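Local coordinates for protein alpha-glucosidase ([Eubacterium] rectale, PDB 6PNR) that probably cleaves alpha-linked sulfoquinovosides as a family 31 glycoside hydrolase, binding a sulfonated aza-sugar inhibitor in its pocket, at residues S471-A476 with I589-L594; M513-P518 with G642-F647; D290-K295 with G327-E332. All coordinates share one frame; numbering follows the deposited sequence.

Contact 1 (S471-A476 with I589-L594); sequences SVICGA and IQYEYL. With SO4 (sulfate ion), chain D.
With CG1 of Ile473 beside the backbone N (chi1 -55°), its CG2 stands anti to that N and is carried against the loop residues Gln590 and Tyr591. Cys474, one step on, has SG anti to its own N, which brings the sulfur to the Gln590 amide. Helix 469-481 of the family 31 TIM-barrel region thus packs on the loop leading into strand 593-595 of the C-terminal beta-sheet. CG2 of Ile473 does most of the touching: it lies 3.4 Å from Gln590 O, 3.9 Å from Tyr591 CA and 3.9 Å from Tyr593 CD1, the last an oblique approach to the ring. The Gln590 carbonyl is buried against this methyl and has no polar partner in the model. The other methyl, CD1, sits at the edge of the Tyr591 ring, 4.3 Å from its CD1. Cys474 SG lies 3.5 Å from Gln590 NE2, an amide anchored at both ends elsewhere, since NE2 bonds to Ser122 O and OE1 to Phe124 N. Gln590 CG lies over the centre of one face of the Tyr591 ring. A sulfate, probably from the crystallisation liquor, occupies the same loop: Tyr591 N donates to its O4, and Gln590 N to its O1 at 2.8 Å with a nearly straight N-H...O angle of 165°.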
# COMPACT_ATOMS: atom_id res chain seq x y z
N SER A 471 18.18 7.46 -11.81
CA SER A 471 17.61 6.13 -12.02
C SER A 471 18.05 5.54 -13.36
O SER A 471 18.02 4.32 -13.53
CB SER A 471 16.08 6.16 -11.90
OG SER A 471 15.48 6.94 -12.93
N VAL A 472 18.47 6.40 -14.29
CA VAL A 472 19.05 5.95 -15.55
C VAL A 472 20.30 5.10 -15.31
O VAL A 472 20.54 4.10 -16.00
CB VAL A 472 19.36 7.17 -16.43
CG1 VAL A 472 20.19 6.74 -17.66
CG2 VAL A 472 18.06 7.91 -16.81
N ILE A 473 21.13 5.51 -14.35
CA ILE A 473 22.38 4.78 -14.12
C ILE A 473 22.09 3.40 -13.57
O ILE A 473 22.69 2.40 -13.99
CB ILE A 473 23.31 5.56 -13.16
CG1 ILE A 473 23.57 6.96 -13.68
CG2 ILE A 473 24.62 4.80 -12.98
CD1 ILE A 473 23.84 7.93 -12.59
N CYS A 474 21.19 3.33 -12.59
CA CYS A 474 20.76 2.05 -12.04
C CYS A 474 20.20 1.14 -13.13
O CYS A 474 20.51 -0.06 -13.18
CB CYS A 474 19.71 2.31 -10.94
SG CYS A 474 19.33 0.87 -9.91
N GLY A 475 19.36 1.70 -14.01
CA GLY A 475 18.82 0.91 -15.11
C GLY A 475 19.90 0.40 -16.04
O GLY A 475 19.80 -0.71 -16.56
N ALA A 476 20.93 1.21 -16.28
CA ALA A 476 22.02 0.80 -17.15
C ALA A 476 22.81 -0.34 -16.53
O ALA A 476 23.11 -1.34 -17.20
CB ALA A 476 22.94 1.99 -17.44
N ILE A 589 27.85 0.17 -4.93
CA ILE A 589 27.80 1.43 -5.66
C ILE A 589 26.92 1.25 -6.89
O ILE A 589 27.16 0.36 -7.71
CB ILE A 589 29.21 1.89 -6.04
CG1 ILE A 589 29.95 2.37 -4.78
CG2 ILE A 589 29.15 2.95 -7.13
CD1 ILE A 589 31.44 2.49 -4.94
N GLN A 590 25.91 2.11 -7.04
CA GLN A 590 25.05 2.00 -8.20
C GLN A 590 24.86 3.31 -8.96
O GLN A 590 24.10 3.33 -9.94
CB GLN A 590 23.68 1.41 -7.80
CG GLN A 590 22.80 2.33 -6.96
CD GLN A 590 21.41 1.76 -6.70
OE1 GLN A 590 21.27 0.63 -6.25
NE2 GLN A 590 20.38 2.55 -7.01
N TYR A 591 25.52 4.39 -8.56
CA TYR A 591 25.47 5.65 -9.31
C TYR A 591 26.84 6.05 -9.86
O TYR A 591 27.02 7.19 -10.30
CB TYR A 591 24.85 6.76 -8.45
CG TYR A 591 23.42 6.42 -8.01
CD1 TYR A 591 22.43 6.18 -8.94
CD2 TYR A 591 23.09 6.34 -6.67
CE1 TYR A 591 21.12 5.87 -8.55
CE2 TYR A 591 21.79 6.04 -6.26
CZ TYR A 591 20.82 5.81 -7.20
OH TYR A 591 19.55 5.49 -6.79
N GLU A 592 27.80 5.14 -9.86
CA GLU A 592 28.98 5.23 -10.70
C GLU A 592 29.02 4.00 -11.61
O GLU A 592 28.51 2.94 -11.24
CB GLU A 592 30.29 5.29 -9.88
CG GLU A 592 30.20 6.17 -8.64
CD GLU A 592 31.53 6.29 -7.92
OE1 GLU A 592 32.38 5.40 -8.10
OE2 GLU A 592 31.71 7.27 -7.16
N TYR A 593 29.63 4.15 -12.78
CA TYR A 593 29.83 3.02 -13.68
C TYR A 593 31.17 3.14 -14.38
O TYR A 593 31.70 4.24 -14.56
CB TYR A 593 28.70 2.90 -14.73
CG TYR A 593 28.53 4.09 -15.67
CD1 TYR A 593 27.70 5.16 -15.34
CD2 TYR A 593 29.17 4.12 -16.90
CE1 TYR A 593 27.52 6.24 -16.22
CE2 TYR A 593 29.01 5.19 -17.78
CZ TYR A 593 28.19 6.24 -17.43
OH TYR A 593 28.04 7.30 -18.32
N LEU A 594 31.73 1.99 -14.76
CA LEU A 594 32.89 1.96 -15.65
C LEU A 594 32.38 2.05 -17.08
O LEU A 594 31.54 1.24 -17.49
CB LEU A 594 33.73 0.70 -15.44
CG LEU A 594 34.20 0.46 -13.99
CD1 LEU A 594 34.94 -0.88 -13.81
CD2 LEU A 594 35.05 1.63 -13.52
S SO4 D . 26.25 5.02 -4.68
O1 SO4 D . 25.51 3.76 -4.82
O2 SO4 D . 27.30 4.85 -3.66
O3 SO4 D . 25.35 6.09 -4.23
O4 SO4 D . 26.88 5.39 -5.96

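Contact 2 (M513-P518 with G642-F647); sequences MAMFTP and GYTPAF
Side-chain packing without polar bonds between the two segments joins Met515 and Phe516, in the turn at the C-terminal side of helix 504-514, to Thr644 and Ala646 at the entrance of strand 646-649; all four residues are buried. The Phe516 ring, its CG beside the backbone N (chi1 -61°), presents its outer carbons. CE2 lies 3.7 Å from Thr644 OG1, which sits in the ring plane at the edge, while CZ reaches Ala646 CB obliquely at 3.8 Å. Met515, extended beyond CG, slides past Thr644 in the opposite direction and puts CE 3.5 Å from the same OG1. Both of these neighbours of Thr644 OG1 are carbons; the hydroxyl is hydrogen-bonded to Glu512 O, in the residue just before Met513. The contact joins the barrel region to the C-terminal antiparallel sheet of the family 31 fold, and the Phe516 ring also touches Leu554 of helix 538-568 and Ile601 of strand 599-601. An alanine in place of Phe516 would probably open a gap between Thr644, Ala646, Leu554 and Ile601, whose side chains would lose the ring they pack on. The backbone behind the ring is a type I beta turn from Ala514 to Thr517. Thr517 OG1 donates to Ala514 O at 2.6 Å, in the carbonyl plane and on a lone pair, and Thr517 N adds a weak bond of 3.0 Å to that same Ala514 O.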
# COMPACT_ATOMS: atom_id res chain seq x y z
N MET A 513 26.13 13.44 -18.84
CA MET A 513 26.19 11.99 -18.62
C MET A 513 26.06 11.24 -19.93
O MET A 513 26.82 10.29 -20.19
CB MET A 513 25.08 11.55 -17.65
CG MET A 513 24.82 10.04 -17.67
SD MET A 513 23.64 9.46 -16.43
CE MET A 513 22.10 10.02 -17.16
N ALA A 514 25.11 11.67 -20.77
CA ALA A 514 24.79 10.95 -22.00
C ALA A 514 25.98 10.89 -22.95
O ALA A 514 26.08 9.94 -23.75
CB ALA A 514 23.60 11.62 -22.69
N MET A 515 26.89 11.87 -22.91
CA MET A 515 28.04 11.79 -23.80
C MET A 515 28.98 10.65 -23.44
O MET A 515 29.82 10.30 -24.26
CB MET A 515 28.81 13.12 -23.84
CG MET A 515 29.43 13.55 -22.53
SD MET A 515 30.15 15.21 -22.69
CE MET A 515 30.97 15.41 -21.11
N PHE A 516 28.84 10.06 -22.25
CA PHE A 516 29.56 8.84 -21.89
C PHE A 516 28.64 7.62 -21.97
O PHE A 516 28.66 6.77 -21.08
CB PHE A 516 30.18 8.96 -20.50
CG PHE A 516 31.18 10.06 -20.37
CD1 PHE A 516 32.48 9.91 -20.85
CD2 PHE A 516 30.83 11.26 -19.76
CE1 PHE A 516 33.41 10.92 -20.72
CE2 PHE A 516 31.75 12.29 -19.64
CZ PHE A 516 33.05 12.12 -20.12
N THR A 517 27.79 7.55 -23.00
CA THR A 517 26.95 6.40 -23.30
C THR A 517 27.02 6.17 -24.80
O THR A 517 27.56 7.02 -25.51
CB THR A 517 25.49 6.63 -22.84
OG1 THR A 517 24.86 7.59 -23.71
CG2 THR A 517 25.42 7.13 -21.38
N PRO A 518 26.51 5.05 -25.33
CA PRO A 518 26.65 4.80 -26.78
C PRO A 518 25.88 5.74 -27.71
O PRO A 518 26.22 5.78 -28.90
CB PRO A 518 26.13 3.36 -26.94
CG PRO A 518 26.26 2.75 -25.59
CD PRO A 518 25.99 3.87 -24.62
N GLY A 642 28.97 20.98 -17.07
CA GLY A 642 29.79 20.66 -18.23
C GLY A 642 31.03 19.84 -17.92
O GLY A 642 31.72 19.42 -18.85
N TYR A 643 31.31 19.58 -16.66
CA TYR A 643 32.54 18.89 -16.26
C TYR A 643 32.18 17.64 -15.48
O TYR A 643 32.38 17.55 -14.27
CB TYR A 643 33.44 19.86 -15.47
CG TYR A 643 33.87 21.01 -16.34
CD1 TYR A 643 35.02 20.93 -17.13
CD2 TYR A 643 33.10 22.17 -16.43
CE1 TYR A 643 35.40 21.98 -17.95
CE2 TYR A 643 33.48 23.22 -17.25
CZ TYR A 643 34.62 23.12 -18.01
OH TYR A 643 35.00 24.17 -18.82
N THR A 644 31.65 16.65 -16.20
CA THR A 644 31.25 15.38 -15.61
C THR A 644 32.38 14.82 -14.75
O THR A 644 33.55 14.85 -15.17
CB THR A 644 30.92 14.37 -16.71
OG1 THR A 644 30.17 15.02 -17.75
CG2 THR A 644 30.12 13.20 -16.16
N PRO A 645 32.09 14.30 -13.55
CA PRO A 645 33.12 13.57 -12.81
C PRO A 645 33.54 12.31 -13.55
O PRO A 645 32.91 11.27 -13.42
CB PRO A 645 32.43 13.26 -11.47
CG PRO A 645 31.41 14.35 -11.34
CD PRO A 645 30.88 14.49 -12.74
N ALA A 646 34.60 12.42 -14.36
CA ALA A 646 35.02 11.34 -15.24
C ALA A 646 36.52 11.15 -15.11
O ALA A 646 37.28 12.12 -15.06
CB ALA A 646 34.65 11.63 -16.69
N PHE A 647 36.94 9.89 -15.07
CA PHE A 647 38.34 9.52 -14.85
C PHE A 647 38.69 8.42 -15.83
O PHE A 647 37.83 7.61 -16.20
CB PHE A 647 38.56 9.04 -13.40
CG PHE A 647 38.04 10.00 -12.36
CD1 PHE A 647 36.67 10.08 -12.09
CD2 PHE A 647 38.90 10.83 -11.66
CE1 PHE A 647 36.18 10.97 -11.16
CE2 PHE A 647 38.41 11.72 -10.71
CZ PHE A 647 37.04 11.79 -10.47

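Contact 3 (D290-K295 with G327-E332); sequences DWKYHK and GELYKE
Asp290 extends its carboxylate to the start of helix 328-335, with CG anti to the backbone N (chi1 -170°), and each oxygen takes one N-H from the first turn. Leu329 N donates to OD1 at 2.9 Å, meeting it on the syn side at 25° out of the carboxylate plane. Glu328 N reaches OD2, also at 2.9 Å, from well above that plane. Gly327 at the N-cap has no side chain to accept these N-H groups; the carboxylate of Asp290, from the loop after strand 285-287 of the TIM-barrel region, accepts them instead. A CB on Gly327 would clash with Asp290 CG, at 2.9 Å.

The Leu329 side chain crosses that of Asp290 obliquely, its CB 3.2 Å from OD1, and its CD1 reaches Trp291 N and Lys292 CG. CD1 lies 3.6 Å from Trp291 N, a buried amide without a partner in the model, and 3.9 Å from Lys292 CG. Trp291 is the centre of an inverse gamma turn, closed by Lys292 N donating to Asp290 O. Its indole meets the ring of Trp289, a residue of the inhibitor pocket, and also Phe371. The bend at chi3 (-72°) sets CE of Lys292 near Glu328 CB, and NZ lies 3.9 Å from that CB, the two side chains passing at a slant; the Glu328 carboxylate turns elsewhere, leaving the opposite charges near but not in contact. Two backbone donors and the positive end of the helix dipole would probably stabilise Asp290 as the anion, and its negative charge is likely to steady the first helical turn in return.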
# COMPACT_ATOMS: atom_id res chain seq x y z
N ASP A 290 -0.76 5.28 -36.17
CA ASP A 290 -1.08 4.79 -37.51
C ASP A 290 0.20 4.93 -38.32
O ASP A 290 0.53 6.03 -38.77
CB ASP A 290 -2.23 5.59 -38.10
CG ASP A 290 -2.79 4.99 -39.38
OD1 ASP A 290 -2.62 3.77 -39.61
OD2 ASP A 290 -3.42 5.75 -40.15
N TRP A 291 0.94 3.83 -38.49
CA TRP A 291 2.38 3.88 -38.80
C TRP A 291 2.66 4.07 -40.30
O TRP A 291 3.34 3.27 -40.93
CB TRP A 291 3.07 2.63 -38.27
CG TRP A 291 2.58 2.27 -36.90
CD1 TRP A 291 2.01 1.08 -36.51
CD2 TRP A 291 2.56 3.12 -35.75
NE1 TRP A 291 1.66 1.14 -35.18
CE2 TRP A 291 1.99 2.38 -34.69
CE3 TRP A 291 2.98 4.43 -35.50
CZ2 TRP A 291 1.83 2.91 -33.41
CZ3 TRP A 291 2.82 4.95 -34.22
CH2 TRP A 291 2.26 4.19 -33.19
N LYS A 292 2.12 5.16 -40.84
CA LYS A 292 2.43 5.69 -42.16
C LYS A 292 2.68 7.18 -42.00
O LYS A 292 2.06 7.82 -41.15
CB LYS A 292 1.28 5.46 -43.16
CG LYS A 292 0.78 4.03 -43.17
CD LYS A 292 -0.07 3.71 -44.40
CE LYS A 292 -1.43 4.36 -44.35
NZ LYS A 292 -2.25 3.91 -45.52
N TYR A 293 3.59 7.74 -42.81
CA TYR A 293 3.94 9.13 -42.56
C TYR A 293 2.73 10.02 -42.83
O TYR A 293 1.82 9.68 -43.59
CB TYR A 293 5.15 9.56 -43.38
CG TYR A 293 4.93 9.97 -44.82
CD1 TYR A 293 5.02 9.04 -45.85
CD2 TYR A 293 4.69 11.31 -45.16
CE1 TYR A 293 4.84 9.40 -47.17
CE2 TYR A 293 4.51 11.68 -46.49
CZ TYR A 293 4.59 10.72 -47.49
OH TYR A 293 4.42 11.06 -48.81
N HIS A 294 2.67 11.13 -42.10
CA HIS A 294 1.51 12.01 -42.12
C HIS A 294 1.69 12.99 -43.26
O HIS A 294 2.58 13.85 -43.22
CB HIS A 294 1.36 12.72 -40.78
CG HIS A 294 0.01 13.34 -40.58
ND1 HIS A 294 -0.35 14.54 -41.16
CD2 HIS A 294 -1.07 12.91 -39.88
CE1 HIS A 294 -1.60 14.82 -40.82
NE2 HIS A 294 -2.06 13.85 -40.04
N LYS A 295 0.85 12.87 -44.30
CA LYS A 295 1.11 13.60 -45.53
C LYS A 295 0.81 15.09 -45.41
O LYS A 295 1.31 15.87 -46.22
CB LYS A 295 0.31 12.99 -46.68
CG LYS A 295 0.78 11.58 -47.03
CD LYS A 295 0.43 11.17 -48.46
CE LYS A 295 1.02 9.81 -48.79
NZ LYS A 295 0.67 9.36 -50.17
N GLY A 327 -7.47 4.91 -37.42
CA GLY A 327 -6.41 4.94 -38.40
C GLY A 327 -6.64 4.00 -39.59
O GLY A 327 -7.43 3.06 -39.54
N GLU A 328 -5.89 4.26 -40.66
CA GLU A 328 -5.96 3.42 -41.85
C GLU A 328 -5.48 2.00 -41.56
O GLU A 328 -6.12 1.02 -41.95
CB GLU A 328 -5.15 4.04 -42.99
CG GLU A 328 -5.83 5.24 -43.66
CD GLU A 328 -7.14 4.85 -44.35
OE1 GLU A 328 -7.11 3.98 -45.26
OE2 GLU A 328 -8.21 5.40 -43.98
N LEU A 329 -4.33 1.86 -40.90
CA LEU A 329 -3.84 0.52 -40.63
C LEU A 329 -4.74 -0.23 -39.65
O LEU A 329 -4.89 -1.45 -39.75
CB LEU A 329 -2.39 0.58 -40.13
CG LEU A 329 -1.38 0.95 -41.22
CD1 LEU A 329 0.02 1.13 -40.64
CD2 LEU A 329 -1.36 -0.11 -42.34
N TYR A 330 -5.37 0.48 -38.71
CA TYR A 330 -6.37 -0.17 -37.86
C TYR A 330 -7.49 -0.77 -38.70
O TYR A 330 -7.92 -1.91 -38.46
CB TYR A 330 -6.95 0.81 -36.84
CG TYR A 330 -8.07 0.21 -36.02
CD1 TYR A 330 -9.39 0.26 -36.45
CD2 TYR A 330 -7.80 -0.43 -34.82
CE1 TYR A 330 -10.41 -0.31 -35.71
CE2 TYR A 330 -8.81 -1.00 -34.07
CZ TYR A 330 -10.11 -0.93 -34.52
OH TYR A 330 -11.11 -1.50 -33.76
N LYS A 331 -7.99 -0.01 -39.68
CA LYS A 331 -9.09 -0.50 -40.50
C LYS A 331 -8.71 -1.79 -41.21
O LYS A 331 -9.47 -2.76 -41.21
CB LYS A 331 -9.49 0.58 -41.50
CG LYS A 331 -10.66 0.21 -42.42
CD LYS A 331 -10.84 1.25 -43.54
CE LYS A 331 -11.80 0.74 -44.62
NZ LYS A 331 -11.88 1.65 -45.81
N GLU A 332 -7.51 -1.83 -41.79
CA GLU A 332 -7.01 -3.02 -42.46
C GLU A 332 -6.82 -4.18 -41.49
O GLU A 332 -7.18 -5.33 -41.80
CB GLU A 332 -5.70 -2.69 -43.17
CG GLU A 332 -5.06 -3.86 -43.88
CD GLU A 332 -3.82 -3.47 -44.66
OE1 GLU A 332 -3.57 -2.26 -44.86
OE2 GLU A 332 -3.08 -4.38 -45.09

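How the contacts relate
Contacts 1 and 2 are neighbours, their centres 12 Å apart, and both tie the barrel region to the same C-terminal sheet. Their segments alternate along the chain, and they touch directly: Tyr593 OH makes a probable hydrogen bond to Phe516 O at 2.9 Å, and Met513 SD packs 3.7 Å from Ile473 CG1. Contact 3 closes earlier in the sequence and stands apart, about 39 Å and 40 Å from contacts 1 and 2 between centres, with nearest atoms about 23 Å and 24 Å away. It is on the opposite side of the chain's centre from contact 1. Contact 3 also lies close to the pocket, the Trp291 side chain being about 7 Å from the bound aza-sugar.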